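Local coordinates for probable glutamine-binding lipoprotein GlnH (GLNBP) (PDB 6H20) that binds acidic amino acids and asparagine as a lipoprotein of the solute-binding family, probably to sense aspartate outside the cell membrane and control protein kinase G signalling, at residues 248-251 and 252-256; 42-45 and 46-49; 157-161 and 162-166. One frame throughout, in Å; residues are numbered along the deposited sequence.

Contact 1: residues 248-251 and 252-256; sequences RFVN and GTLER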
loop_
_atom_site.group_PDB
_atom_site.type_symbol
_atom_site.label_atom_id
_atom_site.label_comp_id
_atom_site.label_asym_id
_atom_site.label_seq_id
_atom_site.Cartn_x
_atom_site.Cartn_y
_atom_site.Cartn_z
ATOM N N ARG A 248 -10.667 -13.221 9.288
ATOM C CA ARG A 248 -12.118 -13.083 9.384
ATOM C C ARG A 248 -12.504 -11.846 10.182
ATOM O O ARG A 248 -13.440 -11.135 9.808
ATOM C CB ARG A 248 -12.747 -14.340 9.989
ATOM C CG ARG A 248 -12.457 -15.593 9.199
ATOM C CD ARG A 248 -13.225 -16.769 9.794
ATOM N NE ARG A 248 -12.843 -18.043 9.189
ATOM C CZ ARG A 248 -13.350 -18.508 8.050
ATOM N NH1 ARG A 248 -14.258 -17.800 7.385
ATOM N NH2 ARG A 248 -12.942 -19.679 7.570
ATOM N N PHE A 249 -11.790 -11.569 11.279
ATOM C CA PHE A 249 -12.100 -10.397 12.090
ATOM C C PHE A 249 -11.943 -9.115 11.278
ATOM O O PHE A 249 -12.851 -8.270 11.251
ATOM C CB PHE A 249 -11.210 -10.347 13.343
ATOM C CG PHE A 249 -11.611 -9.272 14.312
ATOM C CD1 PHE A 249 -11.206 -7.945 14.119
ATOM C CD2 PHE A 249 -12.439 -9.575 15.388
ATOM C CE1 PHE A 249 -11.606 -6.952 14.997
ATOM C CE2 PHE A 249 -12.840 -8.594 16.264
ATOM C CZ PHE A 249 -12.430 -7.279 16.070
ATOM N N VAL A 250 -10.789 -8.944 10.621
ATOM C CA VAL A 250 -10.561 -7.739 9.821
ATOM C C VAL A 250 -11.583 -7.637 8.697
ATOM O O VAL A 250 -12.069 -6.547 8.378
ATOM C CB VAL A 250 -9.115 -7.716 9.290
ATOM C CG1 VAL A 250 -8.918 -6.560 8.319
ATOM C CG2 VAL A 250 -8.126 -7.598 10.459
ATOM N N ASN A 251 -11.953 -8.764 8.098
ATOM C CA ASN A 251 -12.965 -8.688 7.052
ATOM C C ASN A 251 -14.303 -8.226 7.609
ATOM O O ASN A 251 -15.065 -7.554 6.901
ATOM C CB ASN A 251 -13.065 -10.023 6.311
ATOM C CG ASN A 251 -11.865 -10.254 5.414
ATOM O OD1 ASN A 251 -11.150 -9.299 5.090
ATOM N ND2 ASN A 251 -11.649 -11.491 4.987
ATOM N N GLY A 252 -14.596 -8.562 8.871
ATOM C CA GLY A 252 -15.758 -7.990 9.528
ATOM C C GLY A 252 -15.669 -6.477 9.653
ATOM O O GLY A 252 -16.642 -5.762 9.379
ATOM N N THR A 253 -14.500 -5.966 10.066
ATOM C CA THR A 253 -14.302 -4.519 10.119
ATOM C C THR A 253 -14.520 -3.893 8.753
ATOM O O THR A 253 -15.162 -2.839 8.635
ATOM C CB THR A 253 -12.885 -4.181 10.605
ATOM O OG1 THR A 253 -12.666 -4.774 11.893
ATOM C CG2 THR A 253 -12.722 -2.667 10.726
ATOM N N LEU A 254 -13.980 -4.520 7.706
ATOM C CA LEU A 254 -14.135 -3.933 6.381
ATOM C C LEU A 254 -15.596 -3.937 5.936
ATOM O O LEU A 254 -16.060 -2.962 5.341
ATOM C CB LEU A 254 -13.221 -4.628 5.372
ATOM C CG LEU A 254 -11.735 -4.444 5.702
ATOM C CD1 LEU A 254 -10.834 -5.148 4.688
ATOM C CD2 LEU A 254 -11.354 -2.951 5.828
ATOM N N GLU A 255 -16.343 -5.012 6.219
ATOM C CA GLU A 255 -17.783 -4.984 5.951
ATOM C C GLU A 255 -18.454 -3.837 6.692
ATOM O O GLU A 255 -19.288 -3.116 6.124
ATOM C CB GLU A 255 -18.442 -6.304 6.362
ATOM C CG GLU A 255 -18.136 -7.496 5.456
ATOM C CD GLU A 255 -18.957 -7.497 4.176
ATOM O OE1 GLU A 255 -19.902 -6.678 4.047
ATOM O OE2 GLU A 255 -18.663 -8.336 3.301
ATOM N N ARG A 256 -18.097 -3.640 7.965
ATOM C CA ARG A 256 -18.685 -2.529 8.708
ATOM C C ARG A 256 -18.412 -1.194 8.029
ATOM O O ARG A 256 -19.343 -0.420 7.780
ATOM C CB ARG A 256 -18.191 -2.495 10.150
ATOM C CG ARG A 256 -18.865 -1.362 10.904
ATOM C CD ARG A 256 -18.427 -1.291 12.343
ATOM N NE ARG A 256 -16.988 -1.112 12.556
ATOM C CZ ARG A 256 -16.341 0.049 12.441
ATOM N NH1 ARG A 256 -16.985 1.147 12.055
ATOM N NH2 ARG A 256 -15.039 0.111 12.706
#
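F249 has its CG anti to the backbone N (chi1 -172°), and T253, one helical turn on, sets its OG1 beside its own N and its CG2 beside the carbonyl carbon (chi1 -57°). Together these torsions bring the hydroxyl obliquely up to the phenyl ring, with T253 OG1 3.9 Å from F249 CE1. The hydroxyl is not left to the ring alone, since it is hydrogen-bonded to D88 of helix 77-90, the helix whose D88 and I89 also touch F249. Threonine suits this buried place because it offers one polar atom to that aspartate while staying compact enough for the helix interface.

Both residues lie in the middle of helix 244-259, where the i to i+4 ladder runs unbroken. V250 O receives L254 N at 2.9 Å, and N251 O receives E255 N at 2.9 Å and 165°. G252 N donates to R248 O at 3.0 Å; having no side chain, this glycine keeps the partly exposed flank of the helix slim beside F249 O.

On another side of the helix, V250 CG1 meets L254 CD1 at 4.3 Å. V250 packs on V237 and I239 of strand 232-240, while L254 covers T136 in a loop; branched aliphatic side chains suit both buried places. N251 OD1 passes obliquely 4.2 Å from L254 CD1, but the amide's polar partners lie elsewhere: OD1 accepts from T136 N, and ND2 serves L31 O and S30 OG.

The buried polar groups are thus paid for by specific bonds: the amide of N251 ties the helix to T136 through its oxygen and to S30 and L31, at the end of strand 29-30, through its nitrogen, and the T253 hydroxyl ties it to helix 77-90, while V250 and L254 supply the apolar contact.

Contact 2: residues 42-45 and 46-49; sequences AAVA and DIRA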
loop_
_atom_site.group_PDB
_atom_site.type_symbol
_atom_site.label_atom_id
_atom_site.label_comp_id
_atom_site.label_asym_id
_atom_site.label_seq_id
_atom_site.Cartn_x
_atom_site.Cartn_y
_atom_site.Cartn_z
ATOM N N ALA A 42 -13.463 -13.667 20.418
ATOM C CA ALA A 42 -12.522 -14.712 20.814
ATOM C C ALA A 42 -11.292 -14.717 19.914
ATOM O O ALA A 42 -10.179 -15.011 20.369
ATOM C CB ALA A 42 -13.210 -16.079 20.801
ATOM N N ALA A 43 -11.472 -14.375 18.636
ATOM C CA ALA A 43 -10.371 -14.428 17.676
ATOM C C ALA A 43 -9.324 -13.350 17.910
ATOM O O ALA A 43 -8.205 -13.469 17.388
ATOM C CB ALA A 43 -10.920 -14.309 16.254
ATOM N N VAL A 44 -9.657 -12.303 18.659
ATOM C CA VAL A 44 -8.715 -11.224 18.949
ATOM C C VAL A 44 -8.396 -11.124 20.438
ATOM O O VAL A 44 -7.886 -10.096 20.887
ATOM C CB VAL A 44 -9.175 -9.880 18.366
ATOM C CG1 VAL A 44 -9.206 -9.955 16.867
ATOM C CG2 VAL A 44 -10.537 -9.483 18.920
ATOM N N ALA A 45 -8.667 -12.188 21.204
ATOM C CA ALA A 45 -8.494 -12.122 22.654
ATOM C C ALA A 45 -7.043 -11.876 23.033
ATOM O O ALA A 45 -6.758 -11.200 24.028
ATOM C CB ALA A 45 -9.013 -13.404 23.313
ATOM N N ASP A 46 -6.109 -12.420 22.251
ATOM C CA ASP A 46 -4.695 -12.215 22.549
ATOM C C ASP A 46 -4.290 -10.769 22.312
ATOM O O ASP A 46 -3.507 -10.200 23.087
ATOM C CB ASP A 46 -3.839 -13.167 21.715
ATOM C CG ASP A 46 -3.975 -14.613 22.162
ATOM O OD1 ASP A 46 -4.461 -14.849 23.293
ATOM O OD2 ASP A 46 -3.585 -15.514 21.389
ATOM N N ILE A 47 -4.804 -10.160 21.243
ATOM C CA ILE A 47 -4.537 -8.748 20.990
ATOM C C ILE A 47 -5.113 -7.903 22.114
ATOM O O ILE A 47 -4.445 -7.020 22.664
ATOM C CB ILE A 47 -5.104 -8.335 19.622
ATOM C CG1 ILE A 47 -4.317 -9.009 18.494
ATOM C CG2 ILE A 47 -5.081 -6.820 19.474
ATOM C CD1 ILE A 47 -5.002 -8.936 17.137
ATOM N N ARG A 48 -6.363 -8.181 22.483
ATOM C CA ARG A 48 -7.013 -7.429 23.546
ATOM C C ARG A 48 -6.228 -7.524 24.848
ATOM O O ARG A 48 -6.065 -6.523 25.556
ATOM C CB ARG A 48 -8.438 -7.955 23.732
ATOM C CG ARG A 48 -9.435 -6.909 24.180
ATOM C CD ARG A 48 -10.854 -7.441 24.086
ATOM N NE ARG A 48 -10.972 -8.785 24.651
ATOM C CZ ARG A 48 -11.331 -9.863 23.957
ATOM N NH1 ARG A 48 -11.606 -9.765 22.660
ATOM N NH2 ARG A 48 -11.409 -11.045 24.561
ATOM N N ALA A 49 -5.708 -8.715 25.167
ATOM C CA ALA A 49 -4.931 -8.888 26.389
ATOM C C ALA A 49 -3.609 -8.142 26.328
ATOM O O ALA A 49 -3.077 -7.739 27.371
ATOM C CB ALA A 49 -4.684 -10.372 26.657
HETATM O O HOH W 1 -6.822 -14.868 20.284
#
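Between V44 and R48 the backbone starts a new helix. V44 leaves helical values (phi -116°, psi 18°) and stands at the N-cap of helix 45-50, in the junction with the preceding helix. Its carbonyl opens the new ladder: R48 N donates to V44 O at 2.9 Å, and A49 N follows with A45 O. At the junction a water accepts from D46 N at 3.2 Å and donates weakly to A42 O, bridging the two helices.

Valine has no side-chain acceptor with which to cap, but its branches suit a buried corner. V44 CG1 lies 4.3 Å from I47 CD1, and both residues also touch I89 of helix 77-90 and L246 of helix 244-259.

R48 folds back over the start of its helix. A bend at chi3 (46°) lays one guanidinium face over A45, whose CA is 3.4 Å above the plane, toward its rim. R48 NH2 comes 3.6 Å from A45 CB, and V44 CG2 approaches R48 NH1 at 3.9 Å. Alanine is small enough to let the flat group settle so close.

NH1 is hydrogen-bonded to D41 O in the preceding helix. The arginine therefore joins the two short helices, placing its charge near a carbonyl, while V44 and I47 bury their aliphatic groups against helices 77-90 and 244-259.

Contact 3: residues 157-161 and 162-166; sequences SDLSG and KRVCV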
loop_
_atom_site.group_PDB
_atom_site.type_symbol
_atom_site.label_atom_id
_atom_site.label_comp_id
_atom_site.label_asym_id
_atom_site.label_seq_id
_atom_site.Cartn_x
_atom_site.Cartn_y
_atom_site.Cartn_z
ATOM N N SER A 157 6.358 3.654 -22.880
ATOM C CA SER A 157 7.547 3.518 -23.715
ATOM C C SER A 157 8.507 4.690 -23.541
ATOM O O SER A 157 9.705 4.538 -23.797
ATOM C CB SER A 157 7.163 3.326 -25.189
ATOM O OG SER A 157 6.463 4.453 -25.693
ATOM N N ASP A 158 8.014 5.838 -23.070
ATOM C CA ASP A 158 8.879 6.984 -22.801
ATOM C C ASP A 158 9.846 6.724 -21.651
ATOM O O ASP A 158 10.837 7.452 -21.509
ATOM C CB ASP A 158 8.025 8.206 -22.457
ATOM C CG ASP A 158 7.220 8.714 -23.643
ATOM O OD1 ASP A 158 7.643 8.489 -24.802
ATOM O OD2 ASP A 158 6.167 9.347 -23.423
ATOM N N LEU A 159 9.571 5.722 -20.816
ATOM C CA LEU A 159 10.439 5.396 -19.698
ATOM C C LEU A 159 11.716 4.687 -20.127
ATOM O O LEU A 159 12.697 4.710 -19.375
ATOM C CB LEU A 159 9.680 4.524 -18.695
ATOM C CG LEU A 159 8.442 5.211 -18.103
ATOM C CD1 LEU A 159 7.811 4.308 -17.041
ATOM C CD2 LEU A 159 8.803 6.581 -17.525
ATOM N N SER A 160 11.719 4.060 -21.305
ATOM C CA SER A 160 12.897 3.339 -21.776
ATOM C C SER A 160 14.102 4.272 -21.835
ATOM O O SER A 160 14.031 5.370 -22.395
ATOM C CB SER A 160 12.626 2.759 -23.164
ATOM O OG SER A 160 11.608 1.769 -23.127
ATOM N N GLY A 161 15.204 3.833 -21.234
ATOM C CA GLY A 161 16.416 4.623 -21.191
ATOM C C GLY A 161 16.405 5.795 -20.236
ATOM O O GLY A 161 17.435 6.462 -20.100
ATOM N N LYS A 162 15.287 6.076 -19.571
ATOM C CA LYS A 162 15.200 7.171 -18.614
ATOM C C LYS A 162 15.328 6.636 -17.189
ATOM O O LYS A 162 15.154 5.442 -16.930
ATOM C CB LYS A 162 13.876 7.928 -18.781
ATOM C CG LYS A 162 13.663 8.474 -20.196
ATOM C CD LYS A 162 14.313 9.828 -20.388
ATOM C CE LYS A 162 13.863 10.479 -21.700
ATOM N NZ LYS A 162 12.436 10.157 -22.027
ATOM N N ARG A 163 15.648 7.537 -16.263
ATOM C CA ARG A 163 15.881 7.164 -14.868
ATOM C C ARG A 163 14.539 7.131 -14.142
ATOM O O ARG A 163 13.906 8.168 -13.947
ATOM C CB ARG A 163 16.847 8.144 -14.201
ATOM C CG ARG A 163 18.257 8.118 -14.781
ATOM C CD ARG A 163 19.037 9.356 -14.368
ATOM N NE ARG A 163 18.335 10.576 -14.742
ATOM C CZ ARG A 163 18.643 11.788 -14.287
ATOM N NH1 ARG A 163 19.649 11.940 -13.431
ATOM N NH2 ARG A 163 17.945 12.845 -14.686
ATOM N N VAL A 164 14.111 5.941 -13.730
ATOM C CA VAL A 164 12.812 5.740 -13.096
ATOM C C VAL A 164 13.042 5.212 -11.689
ATOM O O VAL A 164 13.739 4.206 -11.508
ATOM C CB VAL A 164 11.960 4.754 -13.910
ATOM C CG1 VAL A 164 10.632 4.502 -13.228
ATOM C CG2 VAL A 164 11.756 5.278 -15.324
ATOM N N CYS A 165 12.435 5.873 -10.706
ATOM C CA CYS A 165 12.594 5.519 -9.300
ATOM C C CYS A 165 11.472 4.608 -8.825
ATOM O O CYS A 165 10.289 4.854 -9.105
ATOM C CB CYS A 165 12.607 6.793 -8.457
ATOM S SG CYS A 165 13.032 6.537 -6.707
ATOM N N VAL A 166 11.855 3.576 -8.058
ATOM C CA VAL A 166 10.916 2.670 -7.396
ATOM C C VAL A 166 11.466 2.327 -6.022
ATOM O O VAL A 166 12.680 2.263 -5.818
ATOM C CB VAL A 166 10.657 1.363 -8.183
ATOM C CG1 VAL A 166 9.835 1.648 -9.432
ATOM C CG2 VAL A 166 11.971 0.685 -8.503
#
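K162 N closes a type II beta turn from L159 to K162 that leads into strand 163-167 of the periplasmic-binding-protein fold, donating to L159 O at 2.9 Å and 158°. The side chain adds a second bond: K162 NZ reaches D158 O at 3.2 Å, in the carbonyl plane. The chain curls back to do so, bent at chi2 (-86°) and again at chi4, and K162 CG passes 3.3 Å from the same D158 O. A long, flexible lysine is well suited to this return, which brings the ammonium group to a backbone carbonyl oxygen and would probably polarise it. The carboxylate of D158 is engaged elsewhere, accepting from the backbone N of T154 and K155.

G161 occupies the third position of the turn with positive phi, which a residue lacking CB adopts readily. S160, ahead of it, directs its hydroxyl to P181 O. Beyond the turn the chain settles into the sheet, where K162 and V164 share backbone hydrogen bonds with V184 of the parallel neighbour 184-188, and R163 forms a salt bridge with D204.

C165 is tied to C194 by a disulfide, fastening this strand to helix 191-199. L159 and V164, both buried, bring aliphatic branches together across the turn, crossing at about a right angle. L159 also touches I153, and V164 touches P183, so apolar branches suit both places. The closest meeting between the two side chains is L159 CD2 with V164 CG2, 3.9 Å apart.

Overall arrangement
Contacts 1 and 2 are neighbours in space, although they are far apart in the chain: their centres lie 15 Å apart, and F249 CG of contact 1 rests 3.6 Å from V44 CG1 of contact 2. Helix 77-90 covers part of both. Contact 3 stands on the other side of the chain's centre, 39 Å from contact 1 and 47 Å from contact 2, measured between centres. It comes closest to the pocket without touching it: the V164 side chain lies about 8 Å from that of W191 and about 13 Å from the bound asparagine, and its disulfide leads to helix 191-199, which begins with W191. Contacts 1 and 2 lie away from the ligand site.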